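PDB 2PP0: L-talarate/Galactarate Dehydratase from Salmonella typhimurium, which catalyses the magnesium-dependent dehydration of L-talarate and galactarate to 5-keto-4-deoxy-D-glucarate and, in competition with it, the epimerisation of L-talarate to galactarate. Local coordinates for residues L33-L38 / G85-Y90. Numbering follows the deposited sequence.
Sequences LSLAFL and GGQGIY
Leu35 CB lies over one face of the Tyr90 ring in a CH-pi contact, 4.0 Å from the ring centroid and shifted toward the rim near Tyr90 CG and CD1. Here the packing is tight. Chi1 of Tyr90 (173°) puts CG anti to the backbone N; beyond it the ring turns one face to Leu35 CB and its edge to backbone, with Tyr90 CE1 3.9 Å from Leu33 O. An aromatic residue suits the place because its face takes an aliphatic carbon while its edge slides beside the peptide. Leu33 CB adds an apolar touch at Tyr90 CE1, 4.1 Å away. The branched end of Leu35 bridges to the first helical turn, where Gly86, lacking a side chain, presents bare backbone: Leu35 CD1 sits 3.9 Å from Gly86 O.

The exposed Gln87 makes the looser border. Its chain bends at chi2 and crosses the Leu35 side chain at about a right angle, with OE1 3.5 Å from Leu35 CD2. Beyond it, NE2 reaches the edge of the Phe37 ring, 3.7 Å from CZ. A long polar chain suits this solvent-side position, its amide covering apolar carbons.

Helix 86-96 starts here, with Gly85 as N-cap at a positive phi (143°) that glycine adopts readily. Residues 86-90 run nearly antiparallel (169°) to residues 33-38, a helix-on-sheet layer of the enolase-type N-terminal domain. Strand 28-40 lies between strands 57-69 and 388-395; Tyr90 also touches Cys392 on the latter, whereas Ile89 packs on Ile63 of the former and on helix 127-146.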
ATOM      1  N   LEU B  33     -22.993  -0.424 -15.454  1.00 30.53           N
ATOM      2  CA  LEU B  33     -23.149   0.636 -14.467  1.00 30.34           C
ATOM      3  C   LEU B  33     -24.627   0.828 -14.183  1.00 30.70           C
ATOM      4  O   LEU B  33     -25.460   0.716 -15.084  1.00 32.01           O
ATOM      5  CB  LEU B  33     -22.553   1.943 -14.992  1.00 31.15           C
ATOM      6  CG  LEU B  33     -21.092   1.904 -15.454  1.00 32.39           C
ATOM      7  CD1 LEU B  33     -20.694   3.272 -15.986  1.00 33.44           C
ATOM      8  CD2 LEU B  33     -20.184   1.494 -14.299  1.00 31.18           C
ATOM      9  N   SER B  34     -24.955   1.105 -12.927  1.00 30.41           N
ATOM     10  CA  SER B  34     -26.339   1.316 -12.537  1.00 31.08           C
ATOM     11  C   SER B  34     -26.487   2.517 -11.617  1.00 32.94           C
ATOM     12  O   SER B  34     -25.606   2.801 -10.799  1.00 32.50           O
ATOM     13  CB  SER B  34     -26.889   0.079 -11.816  1.00 32.58           C
ATOM     14  OG  SER B  34     -26.904  -1.058 -12.663  1.00 32.42           O
ATOM     15  N   LEU B  35     -27.595   3.236 -11.775  1.00 31.63           N
ATOM     16  CA  LEU B  35     -27.904   4.371 -10.920  1.00 31.31           C
ATOM     17  C   LEU B  35     -29.206   3.992 -10.243  1.00 31.52           C
ATOM     18  O   LEU B  35     -30.243   3.870 -10.899  1.00 32.88           O
ATOM     19  CB  LEU B  35     -28.103   5.660 -11.724  1.00 31.84           C
ATOM     20  CG  LEU B  35     -28.616   6.827 -10.865  1.00 33.62           C
ATOM     21  CD1 LEU B  35     -27.641   7.080  -9.719  1.00 31.67           C
ATOM     22  CD2 LEU B  35     -28.789   8.091 -11.721  1.00 31.92           C
ATOM     23  N   ALA B  36     -29.151   3.787  -8.935  1.00 31.31           N
ATOM     24  CA  ALA B  36     -30.339   3.412  -8.187  1.00 32.18           C
ATOM     25  C   ALA B  36     -30.592   4.414  -7.080  1.00 32.35           C
ATOM     26  O   ALA B  36     -29.701   5.175  -6.706  1.00 32.30           O
ATOM     27  CB  ALA B  36     -30.164   2.011  -7.596  1.00 31.75           C
ATOM     28  N   PHE B  37     -31.812   4.417  -6.561  1.00 32.75           N
ATOM     29  CA  PHE B  37     -32.157   5.314  -5.477  1.00 34.25           C
ATOM     30  C   PHE B  37     -32.764   4.551  -4.315  1.00 36.07           C
ATOM     31  O   PHE B  37     -33.779   3.863  -4.452  1.00 37.57           O
ATOM     32  CB  PHE B  37     -33.100   6.408  -5.974  1.00 35.05           C
ATOM     33  CG  PHE B  37     -32.405   7.475  -6.768  1.00 35.52           C
ATOM     34  CD1 PHE B  37     -31.755   8.526  -6.125  1.00 34.99           C
ATOM     35  CD2 PHE B  37     -32.348   7.403  -8.155  1.00 35.82           C
ATOM     36  CE1 PHE B  37     -31.060   9.484  -6.853  1.00 34.80           C
ATOM     37  CE2 PHE B  37     -31.651   8.358  -8.894  1.00 34.58           C
ATOM     38  CZ  PHE B  37     -31.007   9.399  -8.241  1.00 34.05           C
ATOM     39  N   LEU B  38     -32.105   4.675  -3.172  1.00 36.53           N
ATOM     40  CA  LEU B  38     -32.512   4.030  -1.938  1.00 38.10           C
ATOM     41  C   LEU B  38     -33.428   4.998  -1.197  1.00 38.97           C
ATOM     42  O   LEU B  38     -32.992   6.056  -0.746  1.00 38.51           O
ATOM     43  CB  LEU B  38     -31.267   3.734  -1.103  1.00 39.78           C
ATOM     44  CG  LEU B  38     -31.415   3.145   0.296  1.00 42.49           C
ATOM     45  CD1 LEU B  38     -31.876   1.707   0.182  1.00 43.89           C
ATOM     46  CD2 LEU B  38     -30.078   3.214   1.023  1.00 42.50           C
ATOM     47  N   GLY B  85     -25.771  15.083  -6.766  1.00 30.28           N
ATOM     48  CA  GLY B  85     -24.459  14.523  -7.044  1.00 30.53           C
ATOM     49  C   GLY B  85     -24.495  13.161  -7.723  1.00 28.40           C
ATOM     50  O   GLY B  85     -23.584  12.822  -8.473  1.00 29.07           O
ATOM     51  N   GLY B  86     -25.550  12.388  -7.472  1.00 29.10           N
ATOM     52  CA  GLY B  86     -25.666  11.059  -8.059  1.00 28.06           C
ATOM     53  C   GLY B  86     -25.827  11.019  -9.569  1.00 29.19           C
ATOM     54  O   GLY B  86     -25.277  10.140 -10.230  1.00 26.22           O
ATOM     55  N   GLN B  87     -26.584  11.962 -10.128  1.00 27.56           N
ATOM     56  CA  GLN B  87     -26.778  12.000 -11.576  1.00 27.01           C
ATOM     57  C   GLN B  87     -25.456  12.283 -12.278  1.00 26.21           C
ATOM     58  O   GLN B  87     -25.199  11.776 -13.372  1.00 29.75           O
ATOM     59  CB  GLN B  87     -27.797  13.090 -11.961  1.00 27.93           C
ATOM     60  CG  GLN B  87     -29.217  12.873 -11.453  1.00 25.77           C
ATOM     61  CD  GLN B  87     -29.903  11.670 -12.080  1.00 27.49           C
ATOM     62  OE1 GLN B  87     -29.483  11.172 -13.127  1.00 28.41           O
ATOM     63  NE2 GLN B  87     -30.977  11.209 -11.448  1.00 29.11           N
ATOM     64  N   GLY B  88     -24.616  13.098 -11.648  1.00 26.01           N
ATOM     65  CA  GLY B  88     -23.335  13.438 -12.245  1.00 24.30           C
ATOM     66  C   GLY B  88     -22.323  12.312 -12.126  1.00 24.92           C
ATOM     67  O   GLY B  88     -21.561  12.045 -13.054  1.00 24.25           O
ATOM     68  N   ILE B  89     -22.300  11.658 -10.972  1.00 25.27           N
ATOM     69  CA  ILE B  89     -21.386  10.541 -10.762  1.00 26.50           C
ATOM     70  C   ILE B  89     -21.682   9.465 -11.815  1.00 26.78           C
ATOM     71  O   ILE B  89     -20.779   9.004 -12.516  1.00 26.47           O
ATOM     72  CB  ILE B  89     -21.560   9.949  -9.352  1.00 27.22           C
ATOM     73  CG1 ILE B  89     -21.133  10.976  -8.306  1.00 27.41           C
ATOM     74  CG2 ILE B  89     -20.715   8.677  -9.205  1.00 28.31           C
ATOM     75  CD1 ILE B  89     -21.429  10.557  -6.889  1.00 25.13           C
ATOM     76  N   TYR B  90     -22.952   9.080 -11.933  1.00 27.17           N
ATOM     77  CA  TYR B  90     -23.345   8.067 -12.917  1.00 28.50           C
ATOM     78  C   TYR B  90     -23.041   8.508 -14.348  1.00 28.59           C
ATOM     79  O   TYR B  90     -22.521   7.731 -15.152  1.00 28.22           O
ATOM     80  CB  TYR B  90     -24.836   7.761 -12.809  1.00 28.29           C
ATOM     81  CG  TYR B  90     -25.343   6.854 -13.913  1.00 30.95           C
ATOM     82  CD1 TYR B  90     -25.136   5.472 -13.862  1.00 29.82           C
ATOM     83  CD2 TYR B  90     -26.014   7.378 -15.018  1.00 30.09           C
ATOM     84  CE1 TYR B  90     -25.588   4.638 -14.884  1.00 30.72           C
ATOM     85  CE2 TYR B  90     -26.471   6.549 -16.050  1.00 31.72           C
ATOM     86  CZ  TYR B  90     -26.255   5.181 -15.973  1.00 31.46           C
ATOM     87  OH  TYR B  90     -26.711   4.356 -16.980  1.00 34.12           O
TER